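Local atomic coordinates of fatty acid-binding protein 2 (Manduca sexta, PDB entry 1MDC), a protein that binds fatty acids one to one, holding the hydrophobic ligand inside a beta-barrel. Residues V101-V115 against T118-A132. Residues are numbered along the deposited sequence; the frame is centred on the assembly and turned at random.
Sequences VATFKKEYNGDDLVV and TSSNWDGVARRYYKA. With PLM (palmitic acid), chain C; SO4 (sulfate ion), chain B.
Val-114 lays CG1 over one face of the Arg-127 guanidinium, 3.7 Å from NE, while Val-115 O lies at its edge and Tyr-129 OH accepts from Arg-127 NH1 in the guanidinium plane (3.0 Å). Arginine suits this place: its flat face takes a methyl while its N-H groups bond in the plane. A bend at chi2 (-93°) turns CD of Arg-127 toward Val-114, bringing the guanidinium against CG1. Val-114 CG1 also meets the Tyr-129 ring obliquely, and Glu-14 is hydrogen-bonded to the phenol oxygen of Tyr-129. On the other face of the sheet, Leu-113 CD2 and Val-115 CG2 approach the Tyr-130 ring obliquely, and palmitate O2 sits at its edge.

These strands form consecutive antiparallel hairpins of the fatty acid-binding protein barrel, with Leu-113, Val-115, Arg-128 and Tyr-130 facing the interior. Apolar branches suit this lipid-facing side; the two polar tips grip the ligand head. Tyr-130 OH donates to palmitate O2 (2.6 Å) and Arg-128 NH1 to the same oxygen (2.9 Å), so the buried carboxylate is probably stabilised by the arginine's charge. Gln-40 NE2 also hydrogen-bonds to the ligand. Arg-128 is itself steadied by Gln-13.

Tyr-130 N donates to Leu-113 O nearly straight (171°). In the adjoining hairpin, Ser-120 has a side chain short enough for OG to accept from Val-101 N at 3.0 Å. Lys-131 NZ forms a salt bridge with Asp-112 OD1, though its hydrogen bond is weak (3.4 Å).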
loop_
_atom_site.group_PDB
_atom_site.type_symbol
_atom_site.label_atom_id
_atom_site.label_comp_id
_atom_site.label_asym_id
_atom_site.label_seq_id
_atom_site.Cartn_x
_atom_site.Cartn_y
_atom_site.Cartn_z
ATOM N N VAL A 101 10.278 9.658 1.473
ATOM C CA VAL A 101 9.904 8.413 2.147
ATOM C C VAL A 101 8.465 8.412 2.571
ATOM O O VAL A 101 7.969 9.429 3.013
ATOM C CB VAL A 101 10.751 8.375 3.437
ATOM C CG1 VAL A 101 10.428 7.143 4.260
ATOM C CG2 VAL A 101 12.206 8.224 3.064
ATOM N N ALA A 102 7.776 7.298 2.442
ATOM C CA ALA A 102 6.396 7.288 2.864
ATOM C C ALA A 102 6.205 6.018 3.686
ATOM O O ALA A 102 6.944 5.027 3.498
ATOM C CB ALA A 102 5.429 7.252 1.707
ATOM N N THR A 103 5.212 6.049 4.589
ATOM C CA THR A 103 4.904 4.910 5.449
ATOM C C THR A 103 3.451 4.548 5.273
ATOM O O THR A 103 2.581 5.395 5.337
ATOM C CB THR A 103 5.175 5.293 6.943
ATOM O OG1 THR A 103 6.565 5.461 7.063
ATOM C CG2 THR A 103 4.784 4.170 7.873
ATOM N N PHE A 104 3.169 3.291 5.026
ATOM C CA PHE A 104 1.794 2.856 4.868
ATOM C C PHE A 104 1.591 1.837 5.997
ATOM O O PHE A 104 2.153 0.745 5.929
ATOM C CB PHE A 104 1.522 2.139 3.540
ATOM C CG PHE A 104 2.000 2.941 2.342
ATOM C CD1 PHE A 104 1.310 4.007 1.878
ATOM C CD2 PHE A 104 3.179 2.531 1.677
ATOM C CE1 PHE A 104 1.785 4.723 0.751
ATOM C CE2 PHE A 104 3.650 3.212 0.566
ATOM C CZ PHE A 104 2.948 4.323 0.123
ATOM N N LYS A 105 0.840 2.212 7.046
ATOM C CA LYS A 105 0.575 1.352 8.211
ATOM C C LYS A 105 -0.739 0.603 7.953
ATOM O O LYS A 105 -1.809 1.224 7.881
ATOM C CB LYS A 105 0.631 2.175 9.516
ATOM C CG LYS A 105 0.606 1.331 10.828
ATOM C CD LYS A 105 0.506 2.255 12.064
ATOM C CE LYS A 105 -0.170 1.787 13.378
ATOM N NZ LYS A 105 0.645 2.043 14.582
ATOM N N LYS A 106 -0.648 -0.726 7.773
ATOM C CA LYS A 106 -1.840 -1.517 7.480
ATOM C C LYS A 106 -2.290 -2.290 8.700
ATOM O O LYS A 106 -1.593 -3.168 9.150
ATOM C CB LYS A 106 -1.474 -2.480 6.375
ATOM C CG LYS A 106 -0.764 -1.778 5.232
ATOM C CD LYS A 106 -0.354 -2.631 4.001
ATOM C CE LYS A 106 -1.450 -3.385 3.292
ATOM N NZ LYS A 106 -0.904 -4.240 2.196
ATOM N N GLU A 107 -3.445 -1.945 9.232
ATOM C CA GLU A 107 -3.962 -2.606 10.411
ATOM C C GLU A 107 -5.176 -3.447 10.101
ATOM O O GLU A 107 -6.193 -2.933 9.661
ATOM C CB GLU A 107 -4.289 -1.560 11.497
ATOM C CG GLU A 107 -3.049 -0.815 12.054
ATOM C CD GLU A 107 -3.468 0.256 13.038
ATOM O OE1 GLU A 107 -3.951 1.318 12.692
ATOM O OE2 GLU A 107 -3.348 -0.084 14.284
ATOM N N TYR A 108 -5.086 -4.759 10.329
ATOM C CA TYR A 108 -6.220 -5.632 10.057
ATOM C C TYR A 108 -6.984 -5.977 11.331
ATOM O O TYR A 108 -6.376 -6.244 12.345
ATOM C CB TYR A 108 -5.671 -6.951 9.530
ATOM C CG TYR A 108 -4.999 -6.870 8.141
ATOM C CD1 TYR A 108 -3.626 -6.572 8.047
ATOM C CD2 TYR A 108 -5.736 -7.114 6.988
ATOM C CE1 TYR A 108 -2.998 -6.507 6.802
ATOM C CE2 TYR A 108 -5.121 -7.061 5.729
ATOM C CZ TYR A 108 -3.751 -6.770 5.661
ATOM O OH TYR A 108 -3.122 -6.718 4.416
ATOM N N ASN A 109 -8.302 -5.954 11.257
ATOM C CA ASN A 109 -9.195 -6.244 12.363
ATOM C C ASN A 109 -10.437 -6.852 11.758
ATOM O O ASN A 109 -11.352 -6.178 11.294
ATOM C CB ASN A 109 -9.463 -5.029 13.302
ATOM C CG ASN A 109 -10.649 -5.273 14.294
ATOM O OD1 ASN A 109 -10.822 -6.377 14.914
ATOM N ND2 ASN A 109 -11.495 -4.246 14.409
ATOM N N GLY A 110 -10.455 -8.164 11.747
ATOM C CA GLY A 110 -11.587 -8.829 11.182
ATOM C C GLY A 110 -11.629 -8.510 9.712
ATOM O O GLY A 110 -10.598 -8.519 9.018
ATOM N N ASP A 111 -12.844 -8.217 9.282
ATOM C CA ASP A 111 -13.098 -7.891 7.916
ATOM C C ASP A 111 -12.713 -6.468 7.561
ATOM O O ASP A 111 -12.948 -6.039 6.448
ATOM C CB ASP A 111 -14.519 -8.197 7.556
ATOM C CG ASP A 111 -14.716 -9.670 7.278
ATOM O OD1 ASP A 111 -13.666 -10.460 7.251
ATOM O OD2 ASP A 111 -15.783 -10.095 7.041
ATOM N N ASP A 112 -12.115 -5.729 8.477
ATOM C CA ASP A 112 -11.732 -4.380 8.108
ATOM C C ASP A 112 -10.225 -4.225 8.046
ATOM O O ASP A 112 -9.496 -4.829 8.845
ATOM C CB ASP A 112 -12.187 -3.369 9.201
ATOM C CG ASP A 112 -13.670 -3.289 9.397
ATOM O OD1 ASP A 112 -14.330 -2.836 8.396
ATOM O OD2 ASP A 112 -14.203 -3.648 10.384
ATOM N N LEU A 113 -9.751 -3.402 7.099
ATOM C CA LEU A 113 -8.322 -3.128 6.937
ATOM C C LEU A 113 -8.235 -1.587 6.892
ATOM O O LEU A 113 -8.963 -0.998 6.104
ATOM C CB LEU A 113 -7.716 -3.792 5.683
ATOM C CG LEU A 113 -6.418 -3.149 5.154
ATOM C CD1 LEU A 113 -5.205 -3.211 6.121
ATOM C CD2 LEU A 113 -6.025 -3.825 3.841
ATOM N N VAL A 114 -7.411 -0.953 7.735
ATOM C CA VAL A 114 -7.294 0.499 7.729
ATOM C C VAL A 114 -5.873 0.790 7.380
ATOM O O VAL A 114 -5.009 0.231 7.999
ATOM C CB VAL A 114 -7.584 1.065 9.144
ATOM C CG1 VAL A 114 -7.479 2.598 9.119
ATOM C CG2 VAL A 114 -9.008 0.666 9.653
ATOM N N VAL A 115 -5.610 1.633 6.398
ATOM C CA VAL A 115 -4.253 1.955 6.028
ATOM C C VAL A 115 -4.058 3.437 6.326
ATOM O O VAL A 115 -4.838 4.251 5.854
ATOM C CB VAL A 115 -4.014 1.747 4.507
ATOM C CG1 VAL A 115 -2.546 2.102 4.168
ATOM C CG2 VAL A 115 -4.187 0.260 4.088
ATOM N N THR A 118 1.541 8.290 5.782
ATOM C CA THR A 118 2.255 9.511 6.124
ATOM C C THR A 118 3.379 9.688 5.094
ATOM O O THR A 118 3.833 8.707 4.495
ATOM C CB THR A 118 2.699 9.588 7.554
ATOM O OG1 THR A 118 3.380 8.406 7.875
ATOM C CG2 THR A 118 1.509 9.813 8.492
ATOM N N SER A 119 3.829 10.930 4.849
ATOM C CA SER A 119 4.878 11.206 3.854
ATOM C C SER A 119 5.929 12.157 4.389
ATOM O O SER A 119 5.651 12.956 5.273
ATOM C CB SER A 119 4.074 11.989 2.816
ATOM O OG SER A 119 4.834 12.815 2.018
ATOM N N SER A 120 7.140 12.105 3.882
ATOM C CA SER A 120 8.125 13.024 4.418
ATOM C C SER A 120 7.955 14.424 3.812
ATOM O O SER A 120 8.633 15.363 4.215
ATOM C CB SER A 120 9.552 12.527 4.144
ATOM O OG SER A 120 9.690 12.354 2.743
ATOM N N ASN A 121 7.060 14.591 2.844
ATOM C CA ASN A 121 6.910 15.922 2.262
ATOM C C ASN A 121 5.667 16.700 2.635
ATOM O O ASN A 121 5.462 17.784 2.097
ATOM C CB ASN A 121 6.835 15.739 0.741
ATOM C CG ASN A 121 8.170 15.264 0.171
ATOM O OD1 ASN A 121 9.231 15.429 0.776
ATOM N ND2 ASN A 121 8.131 14.674 -1.008
ATOM N N TRP A 122 4.846 16.164 3.532
ATOM C CA TRP A 122 3.629 16.813 3.922
ATOM C C TRP A 122 3.277 16.427 5.306
ATOM O O TRP A 122 3.672 15.394 5.750
ATOM C CB TRP A 122 2.612 16.010 3.108
ATOM C CG TRP A 122 1.260 16.554 3.178
ATOM C CD1 TRP A 122 0.902 17.859 3.312
ATOM C CD2 TRP A 122 0.077 15.798 3.116
ATOM N NE1 TRP A 122 -0.462 17.957 3.320
ATOM C CE2 TRP A 122 -0.986 16.696 3.194
ATOM C CE3 TRP A 122 -0.159 14.462 3.006
ATOM C CZ2 TRP A 122 -2.284 16.282 3.171
ATOM C CZ3 TRP A 122 -1.462 14.063 2.974
ATOM C CH2 TRP A 122 -2.497 14.970 3.052
ATOM N N ASP A 123 2.513 17.228 5.990
ATOM C CA ASP A 123 2.149 16.905 7.354
ATOM C C ASP A 123 0.798 16.282 7.540
ATOM O O ASP A 123 0.427 15.977 8.660
ATOM C CB ASP A 123 1.877 18.241 8.033
ATOM C CG ASP A 123 3.136 18.835 8.500
ATOM O OD1 ASP A 123 4.030 18.118 8.891
ATOM O OD2 ASP A 123 3.181 20.153 8.422
ATOM N N GLY A 124 0.053 16.120 6.472
ATOM C CA GLY A 124 -1.271 15.550 6.593
ATOM C C GLY A 124 -1.164 14.052 6.810
ATOM O O GLY A 124 -0.075 13.510 6.780
ATOM N N VAL A 125 -2.307 13.419 7.032
ATOM C CA VAL A 125 -2.442 11.978 7.247
ATOM C C VAL A 125 -3.491 11.543 6.229
ATOM O O VAL A 125 -4.535 12.197 6.126
ATOM C CB VAL A 125 -3.088 11.673 8.635
ATOM C CG1 VAL A 125 -3.243 10.112 8.726
ATOM C CG2 VAL A 125 -2.116 12.133 9.722
ATOM N N ALA A 126 -3.238 10.474 5.462
ATOM C CA ALA A 126 -4.213 9.988 4.469
ATOM C C ALA A 126 -4.689 8.637 4.977
ATOM O O ALA A 126 -3.902 7.972 5.659
ATOM C CB ALA A 126 -3.642 9.791 3.021
ATOM N N ARG A 127 -5.935 8.251 4.663
ATOM C CA ARG A 127 -6.467 6.984 5.111
ATOM C C ARG A 127 -7.154 6.269 3.989
ATOM O O ARG A 127 -7.792 6.909 3.162
ATOM C CB ARG A 127 -7.561 7.239 6.140
ATOM C CG ARG A 127 -6.994 7.408 7.519
ATOM C CD ARG A 127 -6.987 6.082 8.241
ATOM N NE ARG A 127 -6.459 6.088 9.581
ATOM C CZ ARG A 127 -7.209 6.368 10.639
ATOM N NH1 ARG A 127 -8.475 6.695 10.481
ATOM N NH2 ARG A 127 -6.663 6.335 11.874
ATOM N N ARG A 128 -7.014 4.944 3.969
ATOM C CA ARG A 128 -7.662 4.106 2.972
ATOM C C ARG A 128 -8.331 3.014 3.793
ATOM O O ARG A 128 -7.681 2.376 4.602
ATOM C CB ARG A 128 -6.820 3.542 1.844
ATOM C CG ARG A 128 -6.007 4.667 1.134
ATOM C CD ARG A 128 -5.266 4.056 -0.042
ATOM N NE ARG A 128 -6.005 4.154 -1.309
ATOM C CZ ARG A 128 -5.530 3.555 -2.400
ATOM N NH1 ARG A 128 -4.397 2.839 -2.370
ATOM N NH2 ARG A 128 -6.185 3.675 -3.505
ATOM N N TYR A 129 -9.629 2.854 3.608
ATOM C CA TYR A 129 -10.454 1.885 4.312
ATOM C C TYR A 129 -10.887 0.778 3.335
ATOM O O TYR A 129 -11.476 1.030 2.269
ATOM C CB TYR A 129 -11.713 2.574 4.908
ATOM C CG TYR A 129 -11.358 3.731 5.797
ATOM C CD1 TYR A 129 -11.116 3.564 7.165
ATOM C CD2 TYR A 129 -11.270 5.014 5.259
ATOM C CE1 TYR A 129 -10.785 4.624 7.979
ATOM C CE2 TYR A 129 -10.941 6.103 6.072
ATOM C CZ TYR A 129 -10.709 5.925 7.410
ATOM O OH TYR A 129 -10.384 6.993 8.195
ATOM N N TYR A 130 -10.590 -0.468 3.712
ATOM C CA TYR A 130 -10.945 -1.597 2.876
ATOM C C TYR A 130 -11.783 -2.576 3.688
ATOM O O TYR A 130 -11.704 -2.606 4.907
ATOM C CB TYR A 130 -9.616 -2.292 2.520
ATOM C CG TYR A 130 -8.585 -1.640 1.593
ATOM C CD1 TYR A 130 -7.793 -0.597 2.037
ATOM C CD2 TYR A 130 -8.414 -2.145 0.299
ATOM C CE1 TYR A 130 -6.838 -0.029 1.166
ATOM C CE2 TYR A 130 -7.464 -1.604 -0.566
ATOM C CZ TYR A 130 -6.688 -0.537 -0.106
ATOM O OH TYR A 130 -5.745 -0.020 -0.926
ATOM N N LYS A 131 -12.575 -3.357 2.994
ATOM C CA LYS A 131 -13.430 -4.323 3.616
ATOM C C LYS A 131 -13.396 -5.671 2.861
ATOM O O LYS A 131 -13.377 -5.724 1.638
ATOM C CB LYS A 131 -14.783 -3.620 3.515
ATOM C CG LYS A 131 -15.870 -4.173 4.364
ATOM C CD LYS A 131 -16.006 -3.444 5.665
ATOM C CE LYS A 131 -17.179 -2.496 5.699
ATOM N NZ LYS A 131 -17.078 -1.521 6.797
ATOM N N ALA A 132 -13.391 -6.775 3.613
ATOM C CA ALA A 132 -13.392 -8.123 3.070
ATOM C C ALA A 132 -14.832 -8.564 3.231
ATOM O O ALA A 132 -15.619 -7.922 3.912
ATOM C CB ALA A 132 -12.448 -9.034 3.830
ATOM O OXT ALA A 132 -15.265 -9.540 2.668
HETATM C C1 PLM C . -2.540 0.663 0.220
HETATM O O1 PLM C . -2.558 -0.401 0.863
HETATM O O2 PLM C . -3.572 1.260 -0.126
HETATM C C2 PLM C . -1.205 1.275 -0.261
HETATM C C3 PLM C . -1.293 2.629 -1.002
HETATM C C4 PLM C . -1.220 2.437 -2.544
HETATM C C5 PLM C . 0.166 2.781 -3.125
HETATM C C6 PLM C . 0.144 4.092 -3.930
HETATM C C7 PLM C . 1.576 4.597 -4.047
HETATM C C8 PLM C . 1.807 5.692 -5.077
HETATM C C9 PLM C . 2.633 6.747 -4.338
HETATM C CA PLM C . 4.078 6.913 -4.829
HETATM C CB PLM C . 5.053 6.726 -3.656
HETATM C CC PLM C . 6.441 7.373 -3.905
HETATM C CD PLM C . 7.432 7.097 -2.729
HETATM C CE PLM C . 7.881 8.369 -2.016
HETATM C CF PLM C . 6.655 9.039 -1.396
HETATM C CG PLM C . 6.970 10.335 -0.606
HETATM S S SO4 B . 0.718 -2.276 0.061
HETATM O O1 SO4 B . 1.292 -3.398 0.812
HETATM O O2 SO4 B . -0.727 -2.310 0.158
HETATM O O3 SO4 B . 1.153 -0.990 0.624
HETATM O O4 SO4 B . 1.122 -2.390 -1.369
HETATM O O HOH W 1 1.818 6.145 8.370
HETATM O O HOH W 2 -13.128 -0.885 6.690
#